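Local coordinates for protein DNA endonuclease i-cvui (Chlorella vulgaris, PDB 5A78) that probably cuts DNA as a homodimeric LAGLIDADG homing endonuclease that helps its chloroplast intron spread, at residues Ala27-Arg32 with Arg143-Glu148; Leu10-Leu15 with Glu92-Tyr97. One frame throughout, in Å; residues are numbered along the deposited sequence.

Contact 1 (Ala27-Arg32 with Arg143-Glu148). With nucleotides of chain D.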
ATOM      1  N   ALA B  27     -13.898 -12.106   2.429  1.00 38.22           N
ATOM      2  CA  ALA B  27     -15.074 -12.943   2.323  1.00 37.42           C
ATOM      3  C   ALA B  27     -15.694 -13.026   3.696  1.00 37.93           C
ATOM      4  O   ALA B  27     -15.160 -13.697   4.581  1.00 37.69           O
ATOM      5  CB  ALA B  27     -14.721 -14.313   1.808  1.00 35.41           C
ATOM      6  N   GLN B  28     -16.809 -12.320   3.866  1.00 38.79           N
ATOM      7  CA  GLN B  28     -17.532 -12.290   5.129  1.00 41.12           C
ATOM      8  C   GLN B  28     -18.835 -13.062   5.046  1.00 41.67           C
ATOM      9  O   GLN B  28     -19.420 -13.221   3.975  1.00 39.92           O
ATOM     10  CB  GLN B  28     -17.846 -10.855   5.552  1.00 37.94           C
ATOM     11  CG  GLN B  28     -17.138  -9.814   4.736  1.00 44.09           C
ATOM     12  CD  GLN B  28     -17.363  -8.416   5.265  1.00 44.80           C
ATOM     13  OE1 GLN B  28     -17.913  -8.229   6.357  1.00 47.14           O
ATOM     14  NE2 GLN B  28     -16.933  -7.426   4.498  1.00 38.16           N
ATOM     15  N   ILE B  29     -19.289 -13.524   6.203  1.00 42.50           N
ATOM     16  CA  ILE B  29     -20.619 -14.078   6.332  1.00 44.67           C
ATOM     17  C   ILE B  29     -21.562 -12.993   6.868  1.00 46.49           C
ATOM     18  O   ILE B  29     -21.449 -12.601   8.019  1.00 46.86           O
ATOM     19  CB  ILE B  29     -20.606 -15.301   7.263  1.00 42.49           C
ATOM     20  CG1 ILE B  29     -19.715 -16.393   6.667  1.00 41.73           C
ATOM     21  CG2 ILE B  29     -22.012 -15.820   7.486  1.00 37.77           C
ATOM     22  CD1 ILE B  29     -19.187 -17.394   7.684  1.00 38.34           C
ATOM     23  N   VAL B  30     -22.477 -12.474   6.051  1.00 41.99           N
ATOM     24  CA  VAL B  30     -23.378 -11.466   6.591  1.00 39.94           C
ATOM     25  C   VAL B  30     -24.745 -12.074   6.815  1.00 43.69           C
ATOM     26  O   VAL B  30     -25.279 -12.794   5.965  1.00 43.64           O
ATOM     27  CB  VAL B  30     -23.487 -10.198   5.692  1.00 40.78           C
ATOM     28  CG1 VAL B  30     -22.114  -9.657   5.384  1.00 40.99           C
ATOM     29  CG2 VAL B  30     -24.251 -10.464   4.403  1.00 42.86           C
ATOM     30  N   SER B  31     -25.296 -11.821   7.994  1.00 44.94           N
ATOM     31  CA  SER B  31     -26.650 -12.252   8.261  1.00 42.98           C
ATOM     32  C   SER B  31     -27.573 -11.336   7.458  1.00 43.38           C
ATOM     33  O   SER B  31     -27.282 -10.153   7.265  1.00 42.77           O
ATOM     34  CB  SER B  31     -26.965 -12.223   9.758  1.00 42.50           C
ATOM     35  OG  SER B  31     -27.109 -10.901  10.230  1.00 46.04           O
ATOM     36  N   ARG B  32     -28.636 -11.932   6.942  1.00 40.25           N
ATOM     37  CA  ARG B  32     -29.638 -11.324   6.125  1.00 41.21           C
ATOM     38  C   ARG B  32     -30.941 -11.975   6.502  1.00 46.72           C
ATOM     39  O   ARG B  32     -31.198 -13.091   6.128  1.00 43.84           O
ATOM     40  CB  ARG B  32     -29.390 -11.674   4.704  1.00 38.03           C
ATOM     41  CG  ARG B  32     -28.104 -11.147   4.197  1.00 42.70           C
ATOM     42  CD  ARG B  32     -28.047  -9.678   4.419  1.00 41.15           C
ATOM     43  NE  ARG B  32     -29.181  -9.049   3.799  1.00 39.61           N
ATOM     44  CZ  ARG B  32     -29.333  -7.749   3.725  1.00 44.07           C
ATOM     45  NH1 ARG B  32     -28.420  -6.970   4.240  1.00 40.86           N
ATOM     46  NH2 ARG B  32     -30.399  -7.238   3.167  1.00 39.78           N
ATOM     47  N   ARG B 143     -13.794 -10.651  13.581  1.00 70.68           N
ATOM     48  CA  ARG B 143     -14.975 -11.437  13.152  1.00 64.79           C
ATOM     49  C   ARG B 143     -15.785 -12.175  14.232  1.00 66.88           C
ATOM     50  O   ARG B 143     -15.270 -13.030  14.897  1.00 67.48           O
ATOM     51  CB  ARG B 143     -14.530 -12.476  12.127  1.00 63.12           C
ATOM     52  CG  ARG B 143     -15.148 -12.352  10.764  1.00 52.10           C
ATOM     53  CD  ARG B 143     -14.698 -13.453   9.802  1.00 45.50           C
ATOM     54  NE  ARG B 143     -13.881 -12.938   8.720  1.00 45.13           N
ATOM     55  CZ  ARG B 143     -14.002 -13.223   7.441  1.00 38.87           C
ATOM     56  NH1 ARG B 143     -14.911 -14.028   6.996  1.00 36.79           N
ATOM     57  NH2 ARG B 143     -13.186 -12.687   6.597  1.00 42.35           N
ATOM     58  N   THR B 144     -17.067 -11.874  14.375  1.00 67.32           N
ATOM     59  CA  THR B 144     -17.901 -12.529  15.377  1.00 68.63           C
ATOM     60  C   THR B 144     -18.689 -13.671  14.784  1.00 66.03           C
ATOM     61  O   THR B 144     -19.085 -14.589  15.471  1.00 70.93           O
ATOM     62  CB  THR B 144     -18.904 -11.561  15.994  1.00 68.11           C
ATOM     63  OG1 THR B 144     -19.955 -11.309  15.069  1.00 72.90           O
ATOM     64  CG2 THR B 144     -18.249 -10.274  16.290  1.00 61.76           C
ATOM     65  N   ILE B 145     -18.908 -13.571  13.489  1.00 60.40           N
ATOM     66  CA  ILE B 145     -19.726 -14.484  12.728  1.00 59.81           C
ATOM     67  C   ILE B 145     -19.007 -15.492  11.846  1.00 57.96           C
ATOM     68  O   ILE B 145     -18.450 -15.168  10.835  1.00 64.26           O
ATOM     69  CB  ILE B 145     -20.662 -13.664  11.861  1.00 61.66           C
ATOM     70  CG1 ILE B 145     -21.682 -14.538  11.207  1.00 54.44           C
ATOM     71  CG2 ILE B 145     -19.879 -12.877  10.849  1.00 60.86           C
ATOM     72  CD1 ILE B 145     -23.049 -14.050  11.540  1.00 59.10           C
ATOM     73  N   LEU B 146     -19.069 -16.747  12.224  1.00 53.07           N
ATOM     74  CA  LEU B 146     -18.271 -17.759  11.585  1.00 54.75           C
ATOM     75  C   LEU B 146     -19.109 -18.879  11.030  1.00 53.69           C
ATOM     76  O   LEU B 146     -20.290 -18.926  11.236  1.00 54.42           O
ATOM     77  CB  LEU B 146     -17.297 -18.311  12.603  1.00 57.10           C
ATOM     78  CG  LEU B 146     -16.678 -17.220  13.445  1.00 58.43           C
ATOM     79  CD1 LEU B 146     -16.574 -17.673  14.881  1.00 58.05           C
ATOM     80  CD2 LEU B 146     -15.321 -16.847  12.885  1.00 60.31           C
ATOM     81  N   ALA B 147     -18.484 -19.794  10.331  1.00 46.11           N
ATOM     82  CA  ALA B 147     -19.234 -20.864   9.685  1.00 48.38           C
ATOM     83  C   ALA B 147     -20.043 -21.659  10.684  1.00 50.94           C
ATOM     84  O   ALA B 147     -21.195 -21.994  10.416  1.00 47.10           O
ATOM     85  CB  ALA B 147     -18.321 -21.776   8.914  1.00 43.06           C
ATOM     86  N   GLU B 148     -19.442 -21.927  11.842  1.00 53.71           N
ATOM     87  CA  GLU B 148     -20.096 -22.673  12.918  1.00 53.99           C
ATOM     88  C   GLU B 148     -21.463 -22.070  13.298  1.00 54.42           C
ATOM     89  O   GLU B 148     -22.380 -22.804  13.688  1.00 53.68           O
ATOM     90  CB  GLU B 148     -19.156 -22.753  14.134  1.00 54.23           C
ATOM     91  CG  GLU B 148     -19.798 -22.548  15.502  1.00 61.11           C
ATOM     92  CD  GLU B 148     -18.777 -22.566  16.644  1.00 73.91           C
ATOM     93  OE1 GLU B 148     -17.585 -22.852  16.385  1.00 71.99           O
ATOM     94  OE2 GLU B 148     -19.162 -22.280  17.801  1.00 78.36           O
TER
ATOM     95  P    DC D  17     -12.336  -9.506   8.677  1.00 46.99           P
ATOM     96  OP1  DC D  17     -12.671 -10.238   9.914  1.00 43.24           O
ATOM     97  OP2  DC D  17     -11.528 -10.176   7.635  1.00 46.94           O
ATOM     98  O5'  DC D  17     -13.688  -8.985   7.978  1.00 45.42           O
ATOM     99  C5'  DC D  17     -14.936  -9.086   8.655  1.00 42.44           C
ATOM    100  C4'  DC D  17     -15.018  -8.136   9.838  1.00 43.12           C
ATOM    101  O4'  DC D  17     -14.407  -6.869   9.486  1.00 44.94           O
ATOM    102  C3'  DC D  17     -16.438  -7.795  10.261  1.00 45.44           C
ATOM    103  O3'  DC D  17     -16.912  -8.738  11.233  1.00 50.80           O
ATOM    104  C2'  DC D  17     -16.303  -6.394  10.845  1.00 44.10           C
ATOM    105  C1'  DC D  17     -15.163  -5.793  10.019  1.00 43.02           C
ATOM    106  N1   DC D  17     -15.599  -4.876   8.871  1.00 40.93           N
ATOM    107  C2   DC D  17     -16.233  -3.662   9.149  1.00 37.08           C
ATOM    108  O2   DC D  17     -16.471  -3.360  10.324  1.00 37.17           O
ATOM    109  N3   DC D  17     -16.589  -2.854   8.116  1.00 40.80           N
ATOM    110  C4   DC D  17     -16.320  -3.212   6.862  1.00 38.82           C
ATOM    111  N4   DC D  17     -16.671  -2.377   5.890  1.00 35.76           N
ATOM    112  C5   DC D  17     -15.658  -4.435   6.556  1.00 38.62           C
ATOM    113  C6   DC D  17     -15.317  -5.225   7.579  1.00 40.13           C
ATOM    114  P    DG D  18     -18.271  -9.562  10.950  1.00 53.16           P
ATOM    115  OP1  DG D  18     -18.297 -10.774  11.800  1.00 62.59           O
ATOM    116  OP2  DG D  18     -18.417  -9.664   9.478  1.00 47.59           O
ATOM    117  O5'  DG D  18     -19.429  -8.587  11.435  1.00 45.76           O
ATOM    118  C5'  DG D  18     -19.357  -7.948  12.693  1.00 44.73           C
ATOM    119  C4'  DG D  18     -20.298  -6.759  12.707  1.00 46.51           C
ATOM    120  O4'  DG D  18     -19.817  -5.748  11.765  1.00 43.29           O
ATOM    121  C3'  DG D  18     -21.743  -7.093  12.288  1.00 42.46           C
ATOM    122  O3'  DG D  18     -22.669  -6.439  13.151  1.00 46.83           O
ATOM    123  C2'  DG D  18     -21.827  -6.573  10.863  1.00 39.17           C
ATOM    124  C1'  DG D  18     -20.869  -5.387  10.892  1.00 41.65           C
ATOM    125  N9   DG D  18     -20.337  -5.097   9.569  1.00 36.78           N
ATOM    126  C8   DG D  18     -19.703  -5.974   8.725  1.00 36.93           C
ATOM    127  N7   DG D  18     -19.391  -5.453   7.577  1.00 35.29           N
ATOM    128  C5   DG D  18     -19.860  -4.148   7.661  1.00 35.68           C
ATOM    129  C6   DG D  18     -19.802  -3.100   6.720  1.00 38.52           C
ATOM    130  O6   DG D  18     -19.310  -3.117   5.585  1.00 41.20           O
ATOM    131  N1   DG D  18     -20.403  -1.937   7.200  1.00 39.14           N
ATOM    132  C2   DG D  18     -20.977  -1.805   8.438  1.00 38.98           C
ATOM    133  N2   DG D  18     -21.506  -0.607   8.724  1.00 38.94           N
ATOM    134  N3   DG D  18     -21.027  -2.778   9.334  1.00 39.60           N
ATOM    135  C4   DG D  18     -20.455  -3.918   8.875  1.00 37.02           C
ATOM    136  P    DT D  21     -31.784   2.864   7.185  1.00 58.53           P
ATOM    137  OP1  DT D  21     -31.948   4.237   7.717  1.00 69.16           O
ATOM    138  OP2  DT D  21     -32.819   1.838   7.442  1.00 54.70           O
ATOM    139  O5'  DT D  21     -31.592   2.969   5.600  1.00 52.87           O
ATOM    140  C5'  DT D  21     -30.324   3.312   5.062  1.00 45.67           C
ATOM    141  C4'  DT D  21     -30.330   3.174   3.551  1.00 44.09           C
ATOM    142  O4'  DT D  21     -29.740   1.903   3.149  1.00 45.06           O
ATOM    143  C3'  DT D  21     -31.714   3.230   2.910  1.00 47.75           C
ATOM    144  O3'  DT D  21     -31.653   4.079   1.794  1.00 49.10           O
ATOM    145  C2'  DT D  21     -31.994   1.768   2.514  1.00 45.33           C
ATOM    146  C1'  DT D  21     -30.588   1.258   2.215  1.00 48.41           C
ATOM    147  N1   DT D  21     -30.414  -0.218   2.376  1.00 41.04           N
ATOM    148  C2   DT D  21     -29.878  -0.961   1.337  1.00 39.90           C
ATOM    149  O2   DT D  21     -29.559  -0.484   0.262  1.00 37.36           O
ATOM    150  N3   DT D  21     -29.725  -2.297   1.606  1.00 39.88           N
ATOM    151  C4   DT D  21     -30.052  -2.953   2.773  1.00 38.48           C
ATOM    152  O4   DT D  21     -29.887  -4.149   2.910  1.00 40.90           O
ATOM    153  C5   DT D  21     -30.610  -2.128   3.817  1.00 41.74           C
ATOM    154  C7   DT D  21     -31.005  -2.744   5.127  1.00 39.80           C
ATOM    155  C6   DT D  21     -30.754  -0.811   3.575  1.00 43.55           C
TER
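Arg143 reaches back from the loop before helix 147-156 to strand 23-31, an outermost strand, within this chain, of the antiparallel sheet that LAGLIDADG endonucleases lay against DNA. Its guanidinium meets the carbonyl O of Ala27 edge-on: NH1 and NH2 both point at that O, the NH1 distance of 2.5 Å being shorter than a normal hydrogen bond and so doubtful in detail, the NH2 bond weak. The same group holds the backbone phosphate of DC17 of chain D, NE bonding OP1 at 3.2 Å and NH2 bonding OP2 at an N-H...O angle of 159°. A bend at chi3 (-113°) turns the guanidinium so that it bridges strand and phosphate. A leucine here would probably leave the DC17 phosphate without this positive charge and the Ala27 carbonyl without its donor from the loop. Beyond, Ile29 CG2 packs against Ile145 CG1 at 3.9 Å, and Tyr39 of the next strand touches both. Ala128 and Asp132 of helix 121-136 also border Ile29; Asp132 OD2 accepts the N-H of Ala147 at the start of helix 147-156. Just past the strand, Arg32 bonds the base edge of DT21 of chain D, NH2 lying 3.1 Å from O4, which sits in the guanidinium plane.

Contact 2 (Leu10-Leu15 with Glu92-Tyr97); sequences LKFAWL and EKLLPY
Phe12 and Ala13 of helix 6-22 present a ridge to the last part of helix 84-94 and the residues that follow, and no hydrogen bond crosses the contact: shape does the joining. Lys93 lays the aliphatic part of its chain over one face of the Phe12 ring. Its CB stands 4.1 Å from the ring centroid and only 7° off the normal, a CH-pi contact, while CD reaches the rim at Phe12 CZ, 3.6 Å away. Bends at chi3 and chi4 then carry the ammonium away, toward a weak bond with Thr89 O. Leu94 CD2 is the bump on the other side, set in the groove beside the backbone O of Phe12 (3.6 Å) and Leu15 CD2 (4.0 Å). Three residues on, the Tyr97 ring lies broadside to the helix: Ala13 CB sits over one face, 4.3 Å from the centroid and offset toward the rim, and Pro96 CB covers the opposite face. Phe12 CB meets the same ring at CE2, 4.1 Å off. The small Ala13 lets Tyr97 come close, and Tyr97 also touches Leu10 of the second subunit. Helix 6-22 carries the LAGLIDADG motif, one side against its mate in the second subunit (Ala13 on Ala13), another against Lys93-Tyr97 of its own chain, as the paired helices of this family do at the dimer interface.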
ATOM      1  N   LEU B  10       0.938  -2.984 -17.325  1.00 56.01           N
ATOM      2  CA  LEU B  10       1.715  -2.176 -16.397  1.00 52.59           C
ATOM      3  C   LEU B  10       0.816  -1.504 -15.361  1.00 54.22           C
ATOM      4  O   LEU B  10       1.243  -1.286 -14.228  1.00 51.73           O
ATOM      5  CB  LEU B  10       2.542  -1.122 -17.141  1.00 54.80           C
ATOM      6  CG  LEU B  10       3.829  -1.576 -17.837  1.00 55.88           C
ATOM      7  CD1 LEU B  10       4.414  -0.452 -18.674  1.00 57.51           C
ATOM      8  CD2 LEU B  10       4.848  -2.058 -16.822  1.00 53.76           C
ATOM      9  N   LYS B  11      -0.420  -1.169 -15.746  1.00 52.11           N
ATOM     10  CA  LYS B  11      -1.383  -0.589 -14.801  1.00 50.60           C
ATOM     11  C   LYS B  11      -1.945  -1.648 -13.847  1.00 50.59           C
ATOM     12  O   LYS B  11      -2.186  -1.376 -12.667  1.00 47.83           O
ATOM     13  CB  LYS B  11      -2.536   0.114 -15.533  1.00 53.88           C
ATOM     14  CG  LYS B  11      -2.145   1.413 -16.247  1.00 59.20           C
ATOM     15  CD  LYS B  11      -1.949   2.578 -15.258  1.00 59.25           C
ATOM     16  CE  LYS B  11      -2.707   3.841 -15.679  1.00 60.65           C
ATOM     17  NZ  LYS B  11      -3.104   4.709 -14.526  1.00 59.10           N
ATOM     18  N   PHE B  12      -2.156  -2.857 -14.357  1.00 51.31           N
ATOM     19  CA  PHE B  12      -2.624  -3.951 -13.516  1.00 49.97           C
ATOM     20  C   PHE B  12      -1.535  -4.352 -12.514  1.00 48.05           C
ATOM     21  O   PHE B  12      -1.825  -4.691 -11.365  1.00 42.66           O
ATOM     22  CB  PHE B  12      -3.046  -5.147 -14.373  1.00 51.91           C
ATOM     23  CG  PHE B  12      -4.329  -4.928 -15.124  1.00 47.79           C
ATOM     24  CD1 PHE B  12      -5.378  -4.241 -14.536  1.00 48.06           C
ATOM     25  CD2 PHE B  12      -4.490  -5.419 -16.408  1.00 50.03           C
ATOM     26  CE1 PHE B  12      -6.567  -4.031 -15.224  1.00 50.45           C
ATOM     27  CE2 PHE B  12      -5.674  -5.210 -17.106  1.00 54.00           C
ATOM     28  CZ  PHE B  12      -6.712  -4.512 -16.511  1.00 49.79           C
ATOM     29  N   ALA B  13      -0.280  -4.290 -12.950  1.00 49.23           N
ATOM     30  CA  ALA B  13       0.848  -4.572 -12.064  1.00 47.10           C
ATOM     31  C   ALA B  13       0.977  -3.493 -10.985  1.00 44.33           C
ATOM     32  O   ALA B  13       1.201  -3.804  -9.808  1.00 40.65           O
ATOM     33  CB  ALA B  13       2.141  -4.683 -12.859  1.00 47.66           C
ATOM     34  N   TRP B  14       0.831  -2.231 -11.386  1.00 42.13           N
ATOM     35  CA  TRP B  14       0.841  -1.126 -10.434  1.00 38.67           C
ATOM     36  C   TRP B  14      -0.316  -1.294  -9.469  1.00 38.24           C
ATOM     37  O   TRP B  14      -0.166  -1.090  -8.267  1.00 35.47           O
ATOM     38  CB  TRP B  14       0.746   0.235 -11.145  1.00 43.06           C
ATOM     39  CG  TRP B  14       0.583   1.395 -10.194  1.00 40.24           C
ATOM     40  CD1 TRP B  14       1.580   2.153  -9.645  1.00 37.89           C
ATOM     41  CD2 TRP B  14      -0.646   1.914  -9.668  1.00 36.88           C
ATOM     42  NE1 TRP B  14       1.047   3.107  -8.812  1.00 37.87           N
ATOM     43  CE2 TRP B  14      -0.323   2.986  -8.815  1.00 36.76           C
ATOM     44  CE3 TRP B  14      -1.996   1.585  -9.848  1.00 41.48           C
ATOM     45  CZ2 TRP B  14      -1.291   3.726  -8.131  1.00 35.78           C
ATOM     46  CZ3 TRP B  14      -2.962   2.327  -9.169  1.00 39.27           C
ATOM     47  CH2 TRP B  14      -2.601   3.381  -8.321  1.00 35.42           C
ATOM     48  N   LEU B  15      -1.474  -1.676 -10.003  1.00 40.36           N
ATOM     49  CA  LEU B  15      -2.671  -1.820  -9.184  1.00 39.02           C
ATOM     50  C   LEU B  15      -2.538  -2.986  -8.223  1.00 37.23           C
ATOM     51  O   LEU B  15      -2.899  -2.884  -7.046  1.00 35.76           O
ATOM     52  CB  LEU B  15      -3.917  -2.000 -10.048  1.00 43.58           C
ATOM     53  CG  LEU B  15      -5.146  -2.144  -9.150  1.00 41.97           C
ATOM     54  CD1 LEU B  15      -5.203  -0.959  -8.194  1.00 39.89           C
ATOM     55  CD2 LEU B  15      -6.431  -2.248  -9.961  1.00 43.15           C
ATOM     56  N   GLU B  92      -8.863 -11.941 -11.853  1.00 41.80           N
ATOM     57  CA  GLU B  92      -8.109 -12.573 -12.936  1.00 45.63           C
ATOM     58  C   GLU B  92      -7.207 -11.573 -13.648  1.00 44.73           C
ATOM     59  O   GLU B  92      -6.291 -11.954 -14.374  1.00 46.98           O
ATOM     60  CB  GLU B  92      -9.057 -13.220 -13.952  1.00 49.95           C
ATOM     61  CG  GLU B  92     -10.382 -13.636 -13.353  1.00 50.96           C
ATOM     62  CD  GLU B  92     -11.147 -14.658 -14.176  1.00 57.51           C
ATOM     63  OE1 GLU B  92     -11.191 -14.513 -15.419  1.00 67.08           O
ATOM     64  OE2 GLU B  92     -11.713 -15.603 -13.574  1.00 52.30           O
ATOM     65  N   LYS B  93      -7.477 -10.289 -13.458  1.00 45.49           N
ATOM     66  CA  LYS B  93      -6.629  -9.278 -14.052  1.00 42.78           C
ATOM     67  C   LYS B  93      -5.480  -8.960 -13.111  1.00 42.71           C
ATOM     68  O   LYS B  93      -4.415  -8.565 -13.560  1.00 47.31           O
ATOM     69  CB  LYS B  93      -7.442  -8.027 -14.395  1.00 43.61           C
ATOM     70  CG  LYS B  93      -8.364  -8.225 -15.595  1.00 46.24           C
ATOM     71  CD  LYS B  93      -9.201  -6.987 -15.897  1.00 45.60           C
ATOM     72  CE  LYS B  93     -10.013  -6.582 -14.682  1.00 47.32           C
ATOM     73  NZ  LYS B  93     -11.486  -6.513 -14.964  1.00 45.91           N
ATOM     74  N   LEU B  94      -5.690  -9.151 -11.811  1.00 40.75           N
ATOM     75  CA  LEU B  94      -4.659  -8.860 -10.814  1.00 41.80           C
ATOM     76  C   LEU B  94      -3.803 -10.072 -10.451  1.00 41.71           C
ATOM     77  O   LEU B  94      -2.609  -9.940 -10.180  1.00 36.09           O
ATOM     78  CB  LEU B  94      -5.295  -8.299  -9.542  1.00 37.83           C
ATOM     79  CG  LEU B  94      -5.996  -6.963  -9.728  1.00 42.72           C
ATOM     80  CD1 LEU B  94      -6.449  -6.423  -8.383  1.00 43.91           C
ATOM     81  CD2 LEU B  94      -5.064  -5.988 -10.437  1.00 40.05           C
ATOM     82  N   LEU B  95      -4.445 -11.239 -10.443  1.00 43.77           N
ATOM     83  CA  LEU B  95      -3.863 -12.506  -9.993  1.00 36.33           C
ATOM     84  C   LEU B  95      -2.413 -12.765 -10.403  1.00 39.50           C
ATOM     85  O   LEU B  95      -1.586 -13.027  -9.536  1.00 40.88           O
ATOM     86  CB  LEU B  95      -4.742 -13.653 -10.484  1.00 44.58           C
ATOM     87  CG  LEU B  95      -5.039 -14.816  -9.559  1.00 43.49           C
ATOM     88  CD1 LEU B  95      -5.307 -14.323  -8.154  1.00 41.29           C
ATOM     89  CD2 LEU B  95      -6.264 -15.495 -10.124  1.00 49.41           C
ATOM     90  N   PRO B  96      -2.087 -12.674 -11.710  1.00 42.00           N
ATOM     91  CA  PRO B  96      -0.689 -12.895 -12.105  1.00 45.43           C
ATOM     92  C   PRO B  96       0.320 -11.966 -11.430  1.00 43.89           C
ATOM     93  O   PRO B  96       1.496 -12.319 -11.372  1.00 46.01           O
ATOM     94  CB  PRO B  96      -0.701 -12.629 -13.615  1.00 49.23           C
ATOM     95  CG  PRO B  96      -2.119 -12.791 -14.025  1.00 48.70           C
ATOM     96  CD  PRO B  96      -2.913 -12.292 -12.871  1.00 46.59           C
ATOM     97  N   TYR B  97      -0.118 -10.819 -10.922  1.00 39.51           N
ATOM     98  CA  TYR B  97       0.819  -9.851 -10.346  1.00 42.25           C
ATOM     99  C   TYR B  97       0.715  -9.754  -8.832  1.00 42.32           C
ATOM    100  O   TYR B  97       1.652  -9.308  -8.179  1.00 46.38           O
ATOM    101  CB  TYR B  97       0.611  -8.462 -10.961  1.00 39.35           C
ATOM    102  CG  TYR B  97       0.591  -8.492 -12.468  1.00 43.75           C
ATOM    103  CD1 TYR B  97       1.758  -8.699 -13.190  1.00 43.22           C
ATOM    104  CD2 TYR B  97      -0.605  -8.357 -13.173  1.00 43.37           C
ATOM    105  CE1 TYR B  97       1.744  -8.741 -14.573  1.00 44.75           C
ATOM    106  CE2 TYR B  97      -0.625  -8.398 -14.559  1.00 44.87           C
ATOM    107  CZ  TYR B  97       0.557  -8.590 -15.251  1.00 45.93           C
ATOM    108  OH  TYR B  97       0.560  -8.636 -16.624  1.00 51.10           O
TER

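Overall arrangement
Helix 6-22 runs directly into strand 23-31, so contact 2 and contact 1 sit on consecutive elements of the LAGLIDADG fold, yet on opposite sides of the chain's centre: their centres are 29 Å apart, their nearest atoms about 14 Å, and they do not touch. Contact 1 lies on the DNA, where strand and loop hold the DC17 phosphate and a thymine base. Contact 2 borders the subunit interface, its nearest atom about 11 Å from the nucleic acid, and the Leu15 side chain is about 13 Å from a bound magnesium ion. Along the chain the segments alternate, 10-15, 27-32, 92-97, 143-148, and each contact ties an early element to a later one.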